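Local coordinates for interferon-activable protein 202 (Mus musculus, PDB 4LNQ), which binds double-stranded DNA without sequence specificity through its first HIN-200 domain, the part held here, and restrains activation of the AIM2 inflammasome by cytosolic DNA, at residues Lys44-Lys49 against Gly75-Asn80; Ser111-Leu116 against Phe173-Gly178; Lys136-Lys141 against Lys155-Ile160; Ile149-Asp154 against Leu168-Phe173. All coordinates share one frame; numbering follows the deposited sequence.

Contact 1. Residues Lys44-Lys49 against Gly75-Asn80; sequences KYYRVK and GILEIN. Unlike the reference sequence in segment 44-49: Lys44 (reference Gln).
In the N-terminal OB barrel of the HIN domain, Val48 bridges Leu77 and Lys49 bridges Glu78 as a parallel strand pair. The axes approach to 4.6 Å at 32°, and three main-chain bonds fix the register: Leu77 N to Arg47 O (3.0 Å), Lys49 N to Leu77 O (2.8 Å) and Ile79 N to Lys49 O (2.9 Å). Where the strands splay, a water links Arg47 N to Gly75 O.

On the Val48 and Leu77 face, Leu77 CD1 sits 3.7 Å from Tyr46 CG, approaching the ring obliquely. With an alanine here, Tyr46 would probably lose the leucine methyls beside CG and CD1, opening a gap next to the ring. Val48 CG1, anti to the backbone N (chi1 -176°), meets Ile79 CD1 at 3.8 Å. On the opposite face, with Lys49 and Glu78, Ile76 CD1 packs on Arg47 CB (3.7 Å). The Lys49 ammonium reaches His189 ND1 and Ser172 OG. A parallel pair in an otherwise antiparallel curled sheet is what closes an OB barrel.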
# COMPACT_ATOMS: atom_id res chain seq x y z
N LYS A 44 14.39 18.59 -37.06
CA LYS A 44 13.76 18.11 -35.83
C LYS A 44 14.18 16.68 -35.55
O LYS A 44 14.36 15.92 -36.51
CB LYS A 44 12.23 18.18 -36.00
CG LYS A 44 11.43 17.83 -34.76
CD LYS A 44 9.93 17.82 -35.06
CE LYS A 44 9.11 17.63 -33.80
NZ LYS A 44 9.34 18.75 -32.84
N TYR A 45 14.31 16.29 -34.28
CA TYR A 45 14.45 14.87 -33.96
C TYR A 45 13.10 14.31 -33.46
O TYR A 45 12.28 15.05 -32.93
CB TYR A 45 15.59 14.61 -32.95
CG TYR A 45 15.24 14.97 -31.51
CD1 TYR A 45 14.55 14.09 -30.70
CD2 TYR A 45 15.58 16.21 -31.00
CE1 TYR A 45 14.21 14.42 -29.39
CE2 TYR A 45 15.25 16.56 -29.69
CZ TYR A 45 14.56 15.66 -28.90
OH TYR A 45 14.22 16.00 -27.61
N TYR A 46 12.89 13.01 -33.64
CA TYR A 46 11.68 12.32 -33.22
C TYR A 46 12.04 11.08 -32.41
O TYR A 46 12.96 10.34 -32.80
CB TYR A 46 10.88 11.87 -34.45
CG TYR A 46 10.37 12.98 -35.34
CD1 TYR A 46 9.12 13.55 -35.11
CD2 TYR A 46 11.13 13.45 -36.41
CE1 TYR A 46 8.63 14.57 -35.93
CE2 TYR A 46 10.65 14.45 -37.22
CZ TYR A 46 9.39 15.01 -36.98
OH TYR A 46 8.91 16.02 -37.79
N ARG A 47 11.35 10.87 -31.28
CA ARG A 47 11.30 9.56 -30.64
C ARG A 47 10.36 8.68 -31.45
O ARG A 47 9.35 9.16 -31.98
CB ARG A 47 10.75 9.66 -29.21
CG ARG A 47 11.48 10.65 -28.33
CD ARG A 47 12.84 10.16 -27.86
NE ARG A 47 13.40 11.13 -26.91
CZ ARG A 47 14.66 11.55 -26.92
NH1 ARG A 47 15.53 11.07 -27.80
NH2 ARG A 47 15.05 12.46 -26.03
N VAL A 48 10.68 7.39 -31.56
CA VAL A 48 9.90 6.51 -32.42
C VAL A 48 9.67 5.19 -31.73
O VAL A 48 10.60 4.63 -31.14
CB VAL A 48 10.63 6.21 -33.74
CG1 VAL A 48 9.75 5.36 -34.67
CG2 VAL A 48 11.06 7.50 -34.41
N LYS A 49 8.43 4.70 -31.77
CA LYS A 49 8.13 3.38 -31.24
C LYS A 49 7.88 2.47 -32.43
O LYS A 49 6.99 2.74 -33.25
CB LYS A 49 6.90 3.41 -30.32
CG LYS A 49 7.11 4.21 -29.01
CD LYS A 49 5.83 4.21 -28.14
CE LYS A 49 5.97 5.14 -26.92
NZ LYS A 49 4.81 4.97 -25.98
N GLY A 75 3.85 14.08 -31.05
CA GLY A 75 5.24 14.24 -31.44
C GLY A 75 6.04 12.95 -31.38
O GLY A 75 7.17 12.90 -31.87
N ILE A 76 5.47 11.92 -30.77
CA ILE A 76 6.11 10.61 -30.70
C ILE A 76 5.59 9.81 -31.89
O ILE A 76 4.38 9.71 -32.07
CB ILE A 76 5.75 9.86 -29.40
CG1 ILE A 76 6.07 10.70 -28.16
CG2 ILE A 76 6.45 8.48 -29.36
CD1 ILE A 76 7.53 11.07 -28.01
N LEU A 77 6.48 9.27 -32.72
CA LEU A 77 6.03 8.53 -33.90
C LEU A 77 5.81 7.06 -33.59
O LEU A 77 6.48 6.49 -32.73
CB LEU A 77 7.02 8.69 -35.05
CG LEU A 77 7.39 10.13 -35.37
CD1 LEU A 77 8.26 10.20 -36.63
CD2 LEU A 77 6.10 10.96 -35.52
N GLU A 78 4.83 6.46 -34.25
CA GLU A 78 4.61 5.03 -34.11
C GLU A 78 4.70 4.41 -35.49
O GLU A 78 4.06 4.88 -36.43
CB GLU A 78 3.24 4.71 -33.48
CG GLU A 78 2.72 3.31 -33.85
CD GLU A 78 1.42 2.96 -33.14
OE1 GLU A 78 1.08 3.66 -32.15
OE2 GLU A 78 0.74 2.00 -33.56
N ILE A 79 5.48 3.34 -35.60
CA ILE A 79 5.61 2.62 -36.85
C ILE A 79 5.12 1.21 -36.61
O ILE A 79 5.74 0.43 -35.88
CB ILE A 79 7.05 2.59 -37.37
CG1 ILE A 79 7.49 4.02 -37.70
CG2 ILE A 79 7.16 1.67 -38.59
CD1 ILE A 79 8.92 4.14 -38.21
N ASN A 80 4.00 0.88 -37.23
CA ASN A 80 3.46 -0.45 -37.04
C ASN A 80 3.28 -1.17 -38.36
O ASN A 80 3.80 -0.72 -39.39
CB ASN A 80 2.19 -0.42 -36.19
CG ASN A 80 1.03 0.31 -36.85
OD1 ASN A 80 0.83 0.23 -38.07
ND2 ASN A 80 0.25 1.03 -36.04
O HOH W 1 9.52 12.93 -30.49

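Contact 2. Residues Ser111-Leu116 against Phe173-Gly178; sequences SKIKEL and FHLRKG. With nucleotides of chain C.
At the DNA-binding edge of the second OB barrel, Leu175 and Lys177 of the strand end abut the type I turn Ile113-Leu116. Leu175 CG lies opposite the backbone N (chi1 178°), which carries CD2 into the turn, 3.3 Å from Ile113 O and 3.8 Å from Leu116 CB. Lys177 bends at chi2 and chi3 and brings its ammonium to two turn carbonyls: NZ bonds to Lys114 O at 3.2 Å and to Leu116 O, the latter so short that its exact length is doubtful. Both carbonyls are met from outside their planes, by 26° and 32°. A methionine in its place would probably leave both oxygens without this donor and the turn less firmly tied to the strand end.

His174, Arg176 and Gly178 face DNA chain C. His174 ND1 meets DA6 OP1 at its ring edge (2.7 Å), and Arg176 NE bonds to DA6 OP2 (2.8 Å) while C8 of that base lies over the guanidinium face. Gly178 N holds DA7 OP2 at 2.9 Å. Ring, guanidinium and main-chain N-H groups all go to phosphate oxygens, consistent with largely electrostatic binding that ignores base sequence.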
# COMPACT_ATOMS: atom_id res chain seq x y z
N SER A 111 14.50 18.74 -12.32
CA SER A 111 13.70 19.90 -11.91
C SER A 111 12.82 20.40 -13.06
O SER A 111 11.71 20.89 -12.83
CB SER A 111 14.61 21.03 -11.46
OG SER A 111 15.49 21.40 -12.51
N LYS A 112 13.33 20.29 -14.29
CA LYS A 112 12.59 20.71 -15.48
C LYS A 112 11.53 19.68 -15.88
O LYS A 112 10.41 20.01 -16.30
CB LYS A 112 13.55 20.95 -16.64
CG LYS A 112 14.35 22.24 -16.51
CD LYS A 112 13.47 23.47 -16.72
CE LYS A 112 14.29 24.76 -16.76
NZ LYS A 112 13.51 25.94 -17.24
N ILE A 113 11.90 18.41 -15.76
CA ILE A 113 10.97 17.34 -16.02
C ILE A 113 9.73 17.55 -15.15
O ILE A 113 8.61 17.46 -15.63
CB ILE A 113 11.62 15.99 -15.73
CG1 ILE A 113 12.71 15.72 -16.77
CG2 ILE A 113 10.58 14.87 -15.75
CD1 ILE A 113 13.55 14.50 -16.48
N LYS A 114 9.94 17.93 -13.89
CA LYS A 114 8.84 18.08 -12.95
C LYS A 114 7.84 19.19 -13.34
O LYS A 114 6.73 19.23 -12.82
CB LYS A 114 9.37 18.30 -11.53
CG LYS A 114 10.01 17.06 -10.90
CD LYS A 114 10.56 17.39 -9.50
CE LYS A 114 11.06 16.16 -8.76
NZ LYS A 114 11.69 16.48 -7.41
N GLU A 115 8.24 20.07 -14.25
CA GLU A 115 7.39 21.20 -14.67
C GLU A 115 6.50 20.84 -15.86
O GLU A 115 5.63 21.62 -16.26
CB GLU A 115 8.27 22.39 -15.06
CG GLU A 115 9.22 22.85 -13.97
CD GLU A 115 10.15 23.96 -14.43
OE1 GLU A 115 10.38 24.07 -15.65
OE2 GLU A 115 10.65 24.71 -13.57
N LEU A 116 6.74 19.68 -16.44
CA LEU A 116 5.97 19.25 -17.60
C LEU A 116 4.57 18.79 -17.20
O LEU A 116 4.26 18.66 -16.00
CB LEU A 116 6.71 18.13 -18.32
CG LEU A 116 8.08 18.58 -18.81
CD1 LEU A 116 8.88 17.40 -19.34
CD2 LEU A 116 7.93 19.67 -19.88
N PHE A 173 8.80 6.65 -20.21
CA PHE A 173 8.15 6.65 -18.89
C PHE A 173 7.14 7.79 -18.80
O PHE A 173 7.26 8.78 -19.51
CB PHE A 173 9.18 6.77 -17.78
CG PHE A 173 9.72 5.44 -17.33
CD1 PHE A 173 10.55 4.71 -18.16
CD2 PHE A 173 9.37 4.91 -16.08
CE1 PHE A 173 11.06 3.47 -17.76
CE2 PHE A 173 9.85 3.69 -15.68
CZ PHE A 173 10.71 2.96 -16.53
N HIS A 174 6.16 7.66 -17.91
CA HIS A 174 5.09 8.64 -17.83
C HIS A 174 5.30 9.51 -16.59
O HIS A 174 5.44 8.99 -15.50
CB HIS A 174 3.74 7.95 -17.71
CG HIS A 174 3.33 7.19 -18.93
ND1 HIS A 174 2.10 7.35 -19.53
CD2 HIS A 174 4.00 6.27 -19.67
CE1 HIS A 174 2.02 6.56 -20.59
NE2 HIS A 174 3.16 5.89 -20.70
N LEU A 175 5.31 10.82 -16.78
CA LEU A 175 5.29 11.74 -15.65
C LEU A 175 3.91 11.73 -14.96
O LEU A 175 2.86 11.94 -15.59
CB LEU A 175 5.63 13.15 -16.10
CG LEU A 175 5.60 14.23 -15.02
CD1 LEU A 175 6.63 13.93 -13.91
CD2 LEU A 175 5.83 15.62 -15.62
N ARG A 176 3.92 11.48 -13.66
CA ARG A 176 2.71 11.63 -12.87
C ARG A 176 3.01 12.69 -11.82
O ARG A 176 3.93 12.52 -11.03
CB ARG A 176 2.34 10.32 -12.20
CG ARG A 176 2.14 9.19 -13.19
CD ARG A 176 1.39 8.04 -12.54
NE ARG A 176 1.04 6.98 -13.49
CZ ARG A 176 0.47 5.84 -13.13
NH1 ARG A 176 0.17 5.64 -11.86
NH2 ARG A 176 0.18 4.91 -14.04
N LYS A 177 2.26 13.77 -11.83
CA LYS A 177 2.56 14.89 -10.95
C LYS A 177 1.92 14.67 -9.59
O LYS A 177 2.32 15.27 -8.57
CB LYS A 177 2.07 16.20 -11.58
CG LYS A 177 2.66 16.42 -12.97
CD LYS A 177 3.63 17.57 -12.99
CE LYS A 177 2.90 18.88 -13.19
NZ LYS A 177 3.79 19.88 -13.82
N GLY A 178 0.94 13.77 -9.58
CA GLY A 178 0.14 13.51 -8.40
C GLY A 178 -0.46 14.80 -7.93
O GLY A 178 -1.41 15.32 -8.50
P DA C 6 -0.15 8.16 -16.88
OP1 DA C 6 0.08 8.64 -18.26
OP2 DA C 6 0.92 7.32 -16.26
O5' DA C 6 -0.48 9.41 -15.94
C5' DA C 6 -1.55 10.25 -16.39
C4' DA C 6 -2.39 10.77 -15.23
O4' DA C 6 -3.38 9.78 -14.87
C3' DA C 6 -1.64 11.14 -13.95
O3' DA C 6 -2.31 12.30 -13.44
C2' DA C 6 -1.83 9.89 -13.08
C1' DA C 6 -3.23 9.46 -13.49
N9 DA C 6 -3.56 8.04 -13.35
C8 DA C 6 -2.80 6.96 -13.73
N7 DA C 6 -3.38 5.81 -13.49
C5 DA C 6 -4.60 6.16 -12.91
C6 DA C 6 -5.69 5.39 -12.43
N6 DA C 6 -5.72 4.06 -12.46
N1 DA C 6 -6.74 6.06 -11.91
C2 DA C 6 -6.71 7.41 -11.89
N3 DA C 6 -5.75 8.24 -12.31
C4 DA C 6 -4.72 7.54 -12.82
P DA C 7 -1.67 13.12 -12.23
OP1 DA C 7 -1.48 14.52 -12.68
OP2 DA C 7 -0.52 12.36 -11.70
O5' DA C 7 -2.84 13.11 -11.15
C5' DA C 7 -4.17 13.47 -11.53
C4' DA C 7 -5.15 13.07 -10.45
O4' DA C 7 -5.33 11.63 -10.46
C3' DA C 7 -4.74 13.44 -9.02
O3' DA C 7 -5.91 13.95 -8.39
C2' DA C 7 -4.29 12.12 -8.42
C1' DA C 7 -5.15 11.11 -9.16
N9 DA C 7 -4.54 9.78 -9.30
C8 DA C 7 -3.28 9.47 -9.74
N7 DA C 7 -3.03 8.19 -9.77
C5 DA C 7 -4.21 7.61 -9.32
C6 DA C 7 -4.59 6.27 -9.13
N6 DA C 7 -3.79 5.23 -9.36
N1 DA C 7 -5.84 6.03 -8.67
C2 DA C 7 -6.64 7.08 -8.43
N3 DA C 7 -6.40 8.38 -8.58
C4 DA C 7 -5.15 8.58 -9.03

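Contact 3. Residues Lys136-Lys141 against Lys155-Ile160; sequences KSITFK and KEQHNI. Unlike the reference sequence in segment 155-160: Glu156 (reference Lys). With nucleotides of chain D.
The backbones of Ile138 and Gln157 stay 7.6 Å apart, CA to CA, and those of Ser137 and Lys155 6.8 Å, too far for strand pairing, so side chains bridge the gap. Ile138 and Gln157 both aim their CB atoms across it. The extended Gln157 chain passes obliquely over Ile138, its amide carbon CD 3.5 Å from Ile138 CG1, and OE1 lies 3.7 Å from Ile138 CD1. Gln157 NE2 is tied to Asn134 O, which probably limits the turning of the amide. Ile138 CD1 also meets Ile160 CD1 at 4.0 Å, and Ile160 in turn lies on Trp153.

The loop 155-160, with a type I turn from Gln157 to Ile160, thus covers the start of strand 138-143, the first strand of a hairpin with 148-153 in the second OB barrel. Ser137 and Thr139 flank Ile138 and turn the other way, to DNA chain D. Ser137 OG, set between backbone N and carbonyl carbon (chi1 73°), donates to DC12 OP2 at 2.6 Å and is also bonded to Asn134 ND2. Lys136 N reaches OP1 of the same phosphate at 3.0 Å, and Thr139 OG1 donates to DT11 OP1 at 2.6 Å.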
# COMPACT_ATOMS: atom_id res chain seq x y z
N LYS A 136 5.47 -6.27 -6.29
CA LYS A 136 4.68 -5.82 -7.44
C LYS A 136 5.33 -4.69 -8.23
O LYS A 136 4.78 -4.23 -9.23
CB LYS A 136 3.27 -5.41 -7.02
CG LYS A 136 2.57 -6.43 -6.14
CD LYS A 136 2.38 -7.73 -6.87
CE LYS A 136 1.16 -8.46 -6.32
NZ LYS A 136 1.18 -8.52 -4.82
N SER A 137 6.50 -4.25 -7.78
CA SER A 137 7.18 -3.16 -8.47
C SER A 137 8.66 -3.12 -8.15
O SER A 137 9.10 -3.69 -7.16
CB SER A 137 6.57 -1.81 -8.05
OG SER A 137 6.96 -1.49 -6.72
N ILE A 138 9.42 -2.45 -9.01
CA ILE A 138 10.78 -2.07 -8.67
C ILE A 138 10.83 -0.55 -8.67
O ILE A 138 10.35 0.08 -9.62
CB ILE A 138 11.82 -2.60 -9.68
CG1 ILE A 138 11.88 -4.13 -9.65
CG2 ILE A 138 13.19 -2.02 -9.37
CD1 ILE A 138 13.01 -4.71 -10.53
N THR A 139 11.40 0.04 -7.63
CA THR A 139 11.52 1.49 -7.63
C THR A 139 12.98 1.92 -7.63
O THR A 139 13.85 1.22 -7.11
CB THR A 139 10.79 2.15 -6.43
OG1 THR A 139 11.28 1.62 -5.20
CG2 THR A 139 9.28 1.90 -6.52
N PHE A 140 13.23 3.07 -8.23
CA PHE A 140 14.55 3.68 -8.25
C PHE A 140 14.44 5.10 -7.76
O PHE A 140 13.50 5.81 -8.12
CB PHE A 140 15.05 3.77 -9.69
CG PHE A 140 15.36 2.46 -10.31
CD1 PHE A 140 16.62 1.91 -10.18
CD2 PHE A 140 14.40 1.79 -11.04
CE1 PHE A 140 16.92 0.69 -10.76
CE2 PHE A 140 14.69 0.57 -11.62
CZ PHE A 140 15.95 0.02 -11.48
N LYS A 141 15.41 5.55 -6.97
CA LYS A 141 15.60 6.98 -6.79
C LYS A 141 16.68 7.44 -7.75
O LYS A 141 17.83 7.03 -7.63
CB LYS A 141 15.99 7.31 -5.34
CG LYS A 141 16.37 8.77 -5.13
CD LYS A 141 15.35 9.50 -4.26
CE LYS A 141 15.93 9.87 -2.89
NZ LYS A 141 17.03 10.87 -2.97
N LYS A 155 5.87 -3.54 -13.96
CA LYS A 155 5.69 -4.61 -14.94
C LYS A 155 6.59 -5.81 -14.64
O LYS A 155 7.14 -5.93 -13.54
CB LYS A 155 5.97 -4.06 -16.34
CG LYS A 155 5.22 -2.75 -16.62
CD LYS A 155 5.54 -2.20 -18.03
CE LYS A 155 4.79 -2.95 -19.10
NZ LYS A 155 4.81 -2.25 -20.42
N GLU A 156 6.75 -6.69 -15.63
CA GLU A 156 7.58 -7.89 -15.47
C GLU A 156 9.01 -7.50 -15.07
O GLU A 156 9.59 -6.57 -15.63
CB GLU A 156 7.57 -8.74 -16.74
CG GLU A 156 8.61 -9.84 -16.77
CD GLU A 156 8.37 -10.92 -15.73
OE1 GLU A 156 9.10 -10.95 -14.71
OE2 GLU A 156 7.46 -11.74 -15.94
N GLN A 157 9.58 -8.19 -14.08
CA GLN A 157 10.89 -7.82 -13.57
C GLN A 157 12.02 -8.70 -14.10
O GLN A 157 13.17 -8.31 -14.02
CB GLN A 157 10.90 -7.89 -12.03
CG GLN A 157 9.84 -7.00 -11.37
CD GLN A 157 9.93 -6.97 -9.85
OE1 GLN A 157 10.89 -7.47 -9.24
NE2 GLN A 157 8.91 -6.38 -9.23
N HIS A 158 11.67 -9.88 -14.61
CA HIS A 158 12.68 -10.90 -14.94
C HIS A 158 13.78 -10.44 -15.92
O HIS A 158 14.94 -10.86 -15.80
CB HIS A 158 12.00 -12.17 -15.50
CG HIS A 158 12.94 -13.32 -15.72
ND1 HIS A 158 13.48 -13.63 -16.95
CD2 HIS A 158 13.41 -14.26 -14.86
CE1 HIS A 158 14.25 -14.70 -16.84
NE2 HIS A 158 14.23 -15.10 -15.58
N ASN A 159 13.41 -9.60 -16.88
CA ASN A 159 14.29 -9.31 -18.01
C ASN A 159 15.01 -7.96 -17.93
O ASN A 159 15.71 -7.56 -18.87
CB ASN A 159 13.52 -9.44 -19.32
CG ASN A 159 13.04 -10.85 -19.57
OD1 ASN A 159 13.83 -11.80 -19.54
ND2 ASN A 159 11.74 -11.01 -19.78
N ILE A 160 14.83 -7.27 -16.82
CA ILE A 160 15.55 -6.02 -16.63
C ILE A 160 17.04 -6.32 -16.49
O ILE A 160 17.46 -7.10 -15.62
CB ILE A 160 15.02 -5.26 -15.40
CG1 ILE A 160 13.52 -4.99 -15.57
CG2 ILE A 160 15.80 -3.96 -15.20
CD1 ILE A 160 12.92 -4.08 -14.51
P DC D 12 4.43 -3.25 -4.14
OP1 DC D 12 4.80 -4.66 -3.88
OP2 DC D 12 4.99 -2.55 -5.33
O5' DC D 12 2.84 -3.16 -4.19
C5' DC D 12 2.06 -3.54 -3.04
C4' DC D 12 0.64 -3.06 -3.21
O4' DC D 12 0.59 -1.63 -3.02
C3' DC D 12 0.03 -3.33 -4.59
O3' DC D 12 -0.99 -4.32 -4.45
C2' DC D 12 -0.53 -1.99 -5.04
C1' DC D 12 -0.47 -1.11 -3.80
N1 DC D 12 -0.18 0.30 -4.06
C2 DC D 12 -1.12 1.26 -3.70
O2 DC D 12 -2.18 0.89 -3.18
N3 DC D 12 -0.86 2.57 -3.92
C4 DC D 12 0.30 2.93 -4.49
N4 DC D 12 0.52 4.23 -4.69
C5 DC D 12 1.28 1.97 -4.86
C6 DC D 12 1.01 0.68 -4.63
P DT D 11 8.59 1.99 -2.66
OP1 DT D 11 9.66 1.11 -3.20
OP2 DT D 11 8.25 3.25 -3.36
O5' DT D 11 7.27 1.11 -2.51
C5' DT D 11 7.24 -0.00 -1.60
C4' DT D 11 5.88 -0.66 -1.60
O4' DT D 11 4.89 0.25 -1.06
C3' DT D 11 5.36 -1.09 -2.97
O3' DT D 11 4.80 -2.40 -2.85
C2' DT D 11 4.30 -0.05 -3.29
C1' DT D 11 3.77 0.30 -1.92
N1 DT D 11 3.17 1.63 -1.80
C2 DT D 11 1.86 1.72 -1.38
O2 DT D 11 1.17 0.75 -1.12
N3 DT D 11 1.38 3.01 -1.28
C4 DT D 11 2.06 4.18 -1.54
O4 DT D 11 1.50 5.26 -1.40
C5 DT D 11 3.43 4.01 -1.96
C7 DT D 11 4.25 5.22 -2.27
C6 DT D 11 3.91 2.76 -2.07

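Contact 4. Residues Ile149-Asp154 against Leu168-Phe173; sequences IKVVWD and LQLFSF. With nucleotides of chain D.
Val151 and Trp153 of strand 148-153 pack on Leu170 and Phe173 of strand 168-176 in the core of the second OB barrel, mainly by apolar contacts. Val151 divides its methyls: CG1, anti to the backbone N (chi1 177°), lies 3.5 Å from Phe173 CE2, while CG2 meets Leu170 CD2 tip to tip at 4.0 Å. Leu170 CG sits over one face of the Phe173 ring, 3.7 Å above its plane.

The aromatic side chains of Trp153 and Phe173 cross at about a right angle, Phe173 CZ at the indole edge, 3.7 Å from Trp153 CE3. The chain turns a corner at Ser172, which with Phe173 faces Ile122 in a G1 beta bulge, consistent with Phe173 facing the core.

Polar contacts leave the core. Trp153 NE1 bonds to Glu156 O, and Lys150, across its strand from Val151, gives NZ to DT11 OP2 of DNA chain D at 3.0 Å. One strand joins an apolar barrel core to a surface where a lysine meets phosphate, consistent with electrostatic DNA binding.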
# COMPACT_ATOMS: atom_id res chain seq x y z
N ILE A 149 14.06 12.22 -8.16
CA ILE A 149 12.69 11.78 -8.39
C ILE A 149 12.61 10.26 -8.32
O ILE A 149 13.58 9.58 -8.59
CB ILE A 149 12.12 12.33 -9.72
CG1 ILE A 149 10.60 12.11 -9.79
CG2 ILE A 149 12.85 11.72 -10.94
CD1 ILE A 149 9.93 12.72 -11.02
N LYS A 150 11.44 9.75 -7.95
CA LYS A 150 11.22 8.30 -7.94
C LYS A 150 10.77 7.77 -9.30
O LYS A 150 9.93 8.37 -9.98
CB LYS A 150 10.17 7.93 -6.89
CG LYS A 150 10.05 6.42 -6.60
CD LYS A 150 8.71 6.05 -5.93
CE LYS A 150 8.45 6.82 -4.64
NZ LYS A 150 9.02 6.16 -3.43
N VAL A 151 11.36 6.65 -9.69
CA VAL A 151 10.95 5.93 -10.90
C VAL A 151 10.26 4.64 -10.46
O VAL A 151 10.80 3.91 -9.64
CB VAL A 151 12.17 5.55 -11.75
CG1 VAL A 151 11.73 4.74 -12.96
CG2 VAL A 151 12.95 6.79 -12.18
N VAL A 152 9.07 4.38 -10.99
CA VAL A 152 8.29 3.20 -10.62
C VAL A 152 8.06 2.29 -11.83
O VAL A 152 7.49 2.71 -12.84
CB VAL A 152 6.91 3.58 -10.03
CG1 VAL A 152 6.05 2.31 -9.78
CG2 VAL A 152 7.07 4.43 -8.75
N TRP A 153 8.53 1.06 -11.72
CA TRP A 153 8.29 0.06 -12.76
C TRP A 153 7.41 -1.00 -12.14
O TRP A 153 7.81 -1.65 -11.18
CB TRP A 153 9.63 -0.56 -13.16
CG TRP A 153 9.54 -1.72 -14.13
CD1 TRP A 153 9.42 -3.04 -13.81
CD2 TRP A 153 9.61 -1.65 -15.56
NE1 TRP A 153 9.42 -3.80 -14.97
CE2 TRP A 153 9.52 -2.97 -16.05
CE3 TRP A 153 9.73 -0.59 -16.48
CZ2 TRP A 153 9.56 -3.27 -17.43
CZ3 TRP A 153 9.77 -0.89 -17.85
CH2 TRP A 153 9.69 -2.22 -18.31
N ASP A 154 6.21 -1.19 -12.68
CA ASP A 154 5.29 -2.15 -12.06
C ASP A 154 5.00 -3.33 -12.98
O ASP A 154 4.01 -4.04 -12.80
CB ASP A 154 4.00 -1.46 -11.60
CG ASP A 154 3.09 -1.06 -12.76
OD1 ASP A 154 3.57 -1.02 -13.91
OD2 ASP A 154 1.89 -0.79 -12.51
N LEU A 168 20.97 4.75 -15.20
CA LEU A 168 19.70 4.14 -15.59
C LEU A 168 19.18 4.81 -16.87
O LEU A 168 19.07 6.03 -16.92
CB LEU A 168 18.69 4.28 -14.45
CG LEU A 168 17.35 3.57 -14.64
CD1 LEU A 168 17.56 2.06 -14.69
CD2 LEU A 168 16.35 3.95 -13.53
N GLN A 169 18.92 4.01 -17.90
CA GLN A 169 18.33 4.52 -19.14
C GLN A 169 16.82 4.28 -19.15
O GLN A 169 16.35 3.16 -18.98
CB GLN A 169 18.92 3.86 -20.38
CG GLN A 169 20.42 3.67 -20.34
CD GLN A 169 20.98 3.18 -21.67
OE1 GLN A 169 21.77 2.23 -21.72
NE2 GLN A 169 20.59 3.85 -22.76
N LEU A 170 16.08 5.36 -19.35
CA LEU A 170 14.63 5.31 -19.31
C LEU A 170 14.09 5.64 -20.69
O LEU A 170 14.51 6.62 -21.30
CB LEU A 170 14.13 6.37 -18.34
CG LEU A 170 13.79 6.00 -16.91
CD1 LEU A 170 14.69 4.91 -16.44
CD2 LEU A 170 13.86 7.23 -16.02
N PHE A 171 13.14 4.84 -21.16
CA PHE A 171 12.45 5.14 -22.42
C PHE A 171 10.95 5.13 -22.20
O PHE A 171 10.40 4.17 -21.64
CB PHE A 171 12.77 4.08 -23.47
CG PHE A 171 14.23 3.97 -23.81
CD1 PHE A 171 15.11 3.29 -22.98
CD2 PHE A 171 14.71 4.51 -25.00
CE1 PHE A 171 16.45 3.17 -23.31
CE2 PHE A 171 16.05 4.40 -25.35
CZ PHE A 171 16.93 3.72 -24.51
N SER A 172 10.29 6.19 -22.63
CA SER A 172 8.84 6.26 -22.60
C SER A 172 8.26 5.99 -21.21
O SER A 172 7.33 5.19 -21.05
CB SER A 172 8.24 5.29 -23.63
OG SER A 172 6.86 5.54 -23.82
N PHE A 173 8.80 6.65 -20.21
CA PHE A 173 8.15 6.65 -18.89
C PHE A 173 7.14 7.79 -18.80
O PHE A 173 7.26 8.78 -19.51
CB PHE A 173 9.18 6.77 -17.78
CG PHE A 173 9.72 5.44 -17.33
CD1 PHE A 173 10.55 4.71 -18.16
CD2 PHE A 173 9.37 4.91 -16.08
CE1 PHE A 173 11.06 3.47 -17.76
CE2 PHE A 173 9.85 3.69 -15.68
CZ PHE A 173 10.71 2.96 -16.53
P DT D 11 8.59 1.99 -2.66
OP1 DT D 11 9.66 1.11 -3.20
OP2 DT D 11 8.25 3.25 -3.36
O5' DT D 11 7.27 1.11 -2.51
C5' DT D 11 7.24 -0.00 -1.60
C4' DT D 11 5.88 -0.66 -1.60
O4' DT D 11 4.89 0.25 -1.06
C3' DT D 11 5.36 -1.09 -2.97
O3' DT D 11 4.80 -2.40 -2.85
C2' DT D 11 4.30 -0.05 -3.29
C1' DT D 11 3.77 0.30 -1.92
N1 DT D 11 3.17 1.63 -1.80
C2 DT D 11 1.86 1.72 -1.38
O2 DT D 11 1.17 0.75 -1.12
N3 DT D 11 1.38 3.01 -1.28
C4 DT D 11 2.06 4.18 -1.54
O4 DT D 11 1.50 5.26 -1.40
C5 DT D 11 3.43 4.01 -1.96
C7 DT D 11 4.25 5.22 -2.27
C6 DT D 11 3.91 2.76 -2.07

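In the fold
Contact 1 lies in the first OB barrel and the other three in the second; contacts 1 and 4 meet through the Lys49 ammonium. Contact 4 is the buried core. Contact 1, partly buried (five of nine touching residues), has its centre nearest the chain's, about 8 Å away. Contacts 2 and 3, partly buried too, lie where the barrel meets solvent and DNA. Contacts 2 and 4 share strand 168-176 and Phe173; 3 and 4 interlock through neighbouring strands 138-143 and 148-153. Chemistry follows position: main-chain strand bonds hold contact 1, mainly apolar packing contact 4, a lysine on carbonyls beside a leucine contact 2, an amide over an isoleucine contact 3. Contact 2 meets DNA chain C, contacts 3 and 4 chain D.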